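Local coordinates for GDSL-like protein (Collinsella aerofaciens ATCC 25986, PDB 7BXD) that probably hydrolyses ester bonds of acylated substrates, as an acyl-hydrolase of the GDSL-like, SGNH-hydrolase family, at residues A[193-205]-A[225-237]. Residues are numbered along the deposited sequence; the frame is centred on the assembly and turned at random.
Sequences PVIDLYAQSGISP and GYERLAHRIAAGL
The CA atoms of I195 and G236 lie 5.7 Å apart and those of S201 and R232 6.4 Å, so the edge strand 194-195 and the turn of helix after it run past one flank of helix 223-240. The contact belongs to the three-layer alpha/beta/alpha fold of SGNH hydrolases; here the C-terminal helix packs against the outermost strand of the parallel sheet. I195 leads at the strand end: its CD1 lies 3.5 Å from G236 C, against backbone where the glycine has no side chain to stand in the way, and also touches CG of L237. Next along, L197 puts CD1 on CG1 of I233, the two side chains crossing at about a right angle, while M150 of the neighbouring strand touches both.

Polar contacts take over at Q200 to G202. R232 bends at chi2 (70°), which brings its guanidinium edge to the backbone: NE donates to Q200 O at 2.8 Å, 30° off the carbonyl plane, and NH2 makes a weak bond to Q200 OE1. R228 instead stays extended and runs alongside the I203 side chain in the opposite direction, with I203 CG1 3.8 Å from R228 NE and I203 CD1 reaching G225 O. R228 NH1 is hydrogen-bonded to Y214 OH, and R228 NH2 gives G202 O a short but bent, weak hydrogen bond (2.8 Å, 129°). One water finishes the seam, donating to S201 O (2.9 Å) and accepting from R228 NE (3.0 Å).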
loop_
_atom_site.group_PDB
_atom_site.type_symbol
_atom_site.label_atom_id
_atom_site.label_comp_id
_atom_site.label_asym_id
_atom_site.label_seq_id
_atom_site.Cartn_x
_atom_site.Cartn_y
_atom_site.Cartn_z
ATOM N N PRO A 193 -3.943 10.137 -8.920
ATOM C CA PRO A 193 -5.097 9.244 -8.751
ATOM C C PRO A 193 -4.930 8.305 -7.560
ATOM O O PRO A 193 -3.826 7.819 -7.271
ATOM C CB PRO A 193 -5.118 8.480 -10.077
ATOM C CG PRO A 193 -4.418 9.368 -11.055
ATOM C CD PRO A 193 -3.322 10.000 -10.259
ATOM N N VAL A 194 -6.059 8.027 -6.892
ATOM C CA VAL A 194 -6.082 7.178 -5.700
ATOM C C VAL A 194 -7.142 6.096 -5.867
ATOM O O VAL A 194 -8.266 6.386 -6.292
ATOM C CB VAL A 194 -6.375 8.011 -4.430
ATOM C CG1 VAL A 194 -6.532 7.120 -3.213
ATOM C CG2 VAL A 194 -5.267 9.032 -4.196
ATOM N N ILE A 195 -6.799 4.864 -5.497
ATOM C CA ILE A 195 -7.778 3.789 -5.298
ATOM C C ILE A 195 -7.942 3.628 -3.793
ATOM O O ILE A 195 -6.984 3.279 -3.094
ATOM C CB ILE A 195 -7.304 2.468 -5.940
ATOM C CG1 ILE A 195 -7.035 2.652 -7.436
ATOM C CG2 ILE A 195 -8.337 1.350 -5.652
ATOM C CD1 ILE A 195 -6.280 1.522 -8.084
ATOM N N ASP A 196 -9.143 3.917 -3.284
ATOM C CA ASP A 196 -9.328 4.022 -1.830
ATOM C C ASP A 196 -9.698 2.650 -1.267
ATOM O O ASP A 196 -10.867 2.362 -0.952
ATOM C CB ASP A 196 -10.362 5.092 -1.499
ATOM C CG ASP A 196 -10.364 5.465 -0.028
ATOM O OD1 ASP A 196 -9.704 4.798 0.808
ATOM O OD2 ASP A 196 -11.082 6.431 0.303
ATOM N N LEU A 197 -8.681 1.778 -1.144
ATOM C CA LEU A 197 -8.882 0.450 -0.556
ATOM C C LEU A 197 -9.195 0.515 0.935
ATOM O O LEU A 197 -9.928 -0.362 1.439
ATOM C CB LEU A 197 -7.656 -0.446 -0.776
ATOM C CG LEU A 197 -7.356 -0.793 -2.237
ATOM C CD1 LEU A 197 -6.104 -1.688 -2.287
ATOM C CD2 LEU A 197 -8.550 -1.441 -2.959
ATOM N N TYR A 198 -8.686 1.533 1.634
ATOM C CA TYR A 198 -9.099 1.748 3.022
ATOM C C TYR A 198 -10.617 1.744 3.141
ATOM O O TYR A 198 -11.190 1.080 4.017
ATOM C CB TYR A 198 -8.522 3.074 3.512
ATOM C CG TYR A 198 -8.970 3.443 4.911
ATOM C CD1 TYR A 198 -8.421 2.843 6.053
ATOM C CD2 TYR A 198 -9.951 4.435 5.098
ATOM C CE1 TYR A 198 -8.824 3.239 7.335
ATOM C CE2 TYR A 198 -10.343 4.838 6.364
ATOM C CZ TYR A 198 -9.799 4.229 7.487
ATOM O OH TYR A 198 -10.221 4.579 8.750
ATOM N N ALA A 199 -11.278 2.523 2.268
ATOM C CA ALA A 199 -12.729 2.664 2.338
ATOM C C ALA A 199 -13.480 1.592 1.565
ATOM O O ALA A 199 -14.644 1.328 1.904
ATOM C CB ALA A 199 -13.121 4.041 1.783
ATOM N N GLN A 200 -12.879 0.986 0.515
ATOM C CA GLN A 200 -13.686 0.235 -0.454
ATOM C C GLN A 200 -13.033 -1.049 -0.953
ATOM O O GLN A 200 -13.377 -1.529 -2.038
ATOM C CB GLN A 200 -14.045 1.096 -1.651
ATOM C CG GLN A 200 -14.930 2.280 -1.295
ATOM C CD GLN A 200 -15.625 2.871 -2.496
ATOM O OE1 GLN A 200 -15.702 2.251 -3.558
ATOM N NE2 GLN A 200 -16.092 4.103 -2.354
ATOM N N SER A 201 -12.147 -1.671 -0.182
ATOM C CA SER A 201 -11.544 -2.912 -0.687
ATOM C C SER A 201 -12.542 -4.048 -0.876
ATOM O O SER A 201 -12.260 -4.993 -1.640
ATOM C CB SER A 201 -10.467 -3.405 0.250
ATOM O OG SER A 201 -11.073 -3.837 1.451
ATOM N N GLY A 202 -13.653 -4.019 -0.136
ATOM C CA GLY A 202 -14.637 -5.082 -0.173
ATOM C C GLY A 202 -14.265 -6.297 0.645
ATOM O O GLY A 202 -14.918 -7.346 0.505
ATOM N N ILE A 203 -13.267 -6.201 1.511
ATOM C CA ILE A 203 -12.915 -7.285 2.425
ATOM C C ILE A 203 -12.769 -6.662 3.797
ATOM O O ILE A 203 -11.915 -5.791 3.976
ATOM C CB ILE A 203 -11.596 -7.969 2.036
ATOM C CG1 ILE A 203 -11.615 -8.386 0.562
ATOM C CG2 ILE A 203 -11.366 -9.163 2.970
ATOM C CD1 ILE A 203 -10.320 -9.069 0.089
ATOM N N SER A 204 -13.615 -7.071 4.761
ATOM C CA SER A 204 -13.569 -6.421 6.077
ATOM C C SER A 204 -13.026 -7.338 7.143
ATOM O O SER A 204 -13.639 -8.376 7.434
ATOM C CB SER A 204 -14.941 -5.938 6.528
ATOM O OG SER A 204 -14.803 -5.307 7.802
ATOM N N PRO A 205 -11.953 -6.960 7.838
ATOM C CA PRO A 205 -11.502 -7.776 8.970
ATOM C C PRO A 205 -12.454 -7.697 10.151
ATOM O O PRO A 205 -12.279 -8.482 11.088
ATOM C CB PRO A 205 -10.125 -7.190 9.282
ATOM C CG PRO A 205 -10.277 -5.702 8.860
ATOM C CD PRO A 205 -11.129 -5.743 7.625
ATOM N N GLY A 225 -8.093 -14.361 -0.161
ATOM C CA GLY A 225 -8.214 -12.922 0.080
ATOM C C GLY A 225 -7.424 -12.108 -0.931
ATOM O O GLY A 225 -7.903 -11.091 -1.424
ATOM N N TYR A 226 -6.197 -12.551 -1.258
ATOM C CA TYR A 226 -5.406 -11.816 -2.236
ATOM C C TYR A 226 -6.005 -11.912 -3.624
ATOM O O TYR A 226 -5.935 -10.939 -4.384
ATOM C CB TYR A 226 -3.955 -12.339 -2.254
ATOM C CG TYR A 226 -3.094 -11.807 -1.134
ATOM C CD1 TYR A 226 -2.906 -10.433 -0.989
ATOM C CD2 TYR A 226 -2.423 -12.664 -0.258
ATOM C CE1 TYR A 226 -2.148 -9.903 0.038
ATOM C CE2 TYR A 226 -1.635 -12.154 0.764
ATOM C CZ TYR A 226 -1.502 -10.768 0.922
ATOM O OH TYR A 226 -0.761 -10.231 1.955
ATOM N N GLU A 227 -6.615 -13.057 -3.968
ATOM C CA GLU A 227 -7.295 -13.141 -5.257
ATOM C C GLU A 227 -8.462 -12.164 -5.328
ATOM O O GLU A 227 -8.647 -11.471 -6.339
ATOM C CB GLU A 227 -7.747 -14.588 -5.509
ATOM C CG GLU A 227 -8.255 -14.829 -6.952
ATOM C CD GLU A 227 -9.781 -14.753 -7.116
ATOM O OE1 GLU A 227 -10.516 -14.391 -6.163
ATOM O OE2 GLU A 227 -10.256 -15.024 -8.236
ATOM N N ARG A 228 -9.263 -12.104 -4.261
ATOM C CA ARG A 228 -10.382 -11.161 -4.239
ATOM C C ARG A 228 -9.882 -9.728 -4.291
ATOM O O ARG A 228 -10.417 -8.905 -5.048
ATOM C CB ARG A 228 -11.219 -11.441 -2.985
ATOM C CG ARG A 228 -12.395 -10.483 -2.827
ATOM C CD ARG A 228 -13.321 -10.975 -1.741
ATOM N NE ARG A 228 -14.377 -10.003 -1.473
ATOM C CZ ARG A 228 -15.622 -10.292 -1.142
ATOM N NH1 ARG A 228 -16.065 -11.540 -1.162
ATOM N NH2 ARG A 228 -16.451 -9.297 -0.831
ATOM N N LEU A 229 -8.838 -9.414 -3.529
ATOM C CA LEU A 229 -8.281 -8.066 -3.568
ATOM C C LEU A 229 -7.798 -7.710 -4.972
ATOM O O LEU A 229 -7.962 -6.574 -5.412
ATOM C CB LEU A 229 -7.150 -7.941 -2.545
ATOM C CG LEU A 229 -6.752 -6.537 -2.134
ATOM C CD1 LEU A 229 -7.877 -5.869 -1.318
ATOM C CD2 LEU A 229 -5.483 -6.590 -1.312
ATOM N N ALA A 230 -7.189 -8.668 -5.675
ATOM C CA ALA A 230 -6.723 -8.402 -7.033
ATOM C C ALA A 230 -7.866 -7.957 -7.940
ATOM O O ALA A 230 -7.692 -7.083 -8.795
ATOM C CB ALA A 230 -6.059 -9.630 -7.635
ATOM N N HIS A 231 -9.047 -8.560 -7.799
ATOM C CA HIS A 231 -10.172 -8.140 -8.625
ATOM C C HIS A 231 -10.570 -6.703 -8.321
ATOM O O HIS A 231 -10.859 -5.917 -9.249
ATOM C CB HIS A 231 -11.340 -9.102 -8.421
ATOM C CG HIS A 231 -11.180 -10.402 -9.157
ATOM N ND1 HIS A 231 -11.896 -10.724 -10.289
ATOM C CD2 HIS A 231 -10.345 -11.447 -8.937
ATOM C CE1 HIS A 231 -11.534 -11.923 -10.717
ATOM N NE2 HIS A 231 -10.593 -12.385 -9.918
ATOM N N ARG A 232 -10.613 -6.339 -7.037
ATOM C CA ARG A 232 -10.964 -4.962 -6.679
ATOM C C ARG A 232 -9.923 -3.974 -7.196
ATOM O O ARG A 232 -10.268 -2.884 -7.678
ATOM C CB ARG A 232 -11.127 -4.839 -5.157
ATOM C CG ARG A 232 -11.445 -3.423 -4.672
ATOM C CD ARG A 232 -12.844 -3.004 -5.082
ATOM N NE ARG A 232 -13.153 -1.604 -4.801
ATOM C CZ ARG A 232 -12.913 -0.590 -5.622
ATOM N NH1 ARG A 232 -12.304 -0.802 -6.768
ATOM N NH2 ARG A 232 -13.301 0.658 -5.292
ATOM N N ILE A 233 -8.645 -4.337 -7.099
ATOM C CA ILE A 233 -7.566 -3.479 -7.575
ATOM C C ILE A 233 -7.639 -3.330 -9.089
ATOM O O ILE A 233 -7.459 -2.230 -9.621
ATOM C CB ILE A 233 -6.207 -4.016 -7.090
ATOM C CG1 ILE A 233 -6.086 -3.884 -5.580
ATOM C CG2 ILE A 233 -5.067 -3.356 -7.839
ATOM C CD1 ILE A 233 -4.951 -4.699 -4.964
ATOM N N ALA A 234 -7.900 -4.424 -9.808
ATOM C CA ALA A 234 -8.029 -4.316 -11.257
ATOM C C ALA A 234 -9.132 -3.336 -11.628
ATOM O O ALA A 234 -8.961 -2.516 -12.542
ATOM C CB ALA A 234 -8.276 -5.701 -11.851
ATOM N N ALA A 235 -10.287 -3.432 -10.966
ATOM C CA ALA A 235 -11.378 -2.509 -11.278
ATOM C C ALA A 235 -10.952 -1.083 -10.980
ATOM O O ALA A 235 -11.257 -0.161 -11.756
ATOM C CB ALA A 235 -12.625 -2.890 -10.476
ATOM N N GLY A 236 -10.250 -0.884 -9.858
ATOM C CA GLY A 236 -9.812 0.447 -9.500
ATOM C C GLY A 236 -8.835 1.033 -10.490
ATOM O O GLY A 236 -8.904 2.221 -10.811
ATOM N N LEU A 237 -7.876 0.230 -10.952
ATOM C CA LEU A 237 -6.879 0.727 -11.902
ATOM C C LEU A 237 -7.520 1.068 -13.243
ATOM O O LEU A 237 -7.203 2.096 -13.849
ATOM C CB LEU A 237 -5.759 -0.300 -12.104
ATOM C CG LEU A 237 -4.679 -0.379 -11.027
ATOM C CD1 LEU A 237 -3.800 -1.605 -11.227
ATOM C CD2 LEU A 237 -3.852 0.916 -11.031
HETATM O O HOH W 1 -13.657 -7.277 -2.623
#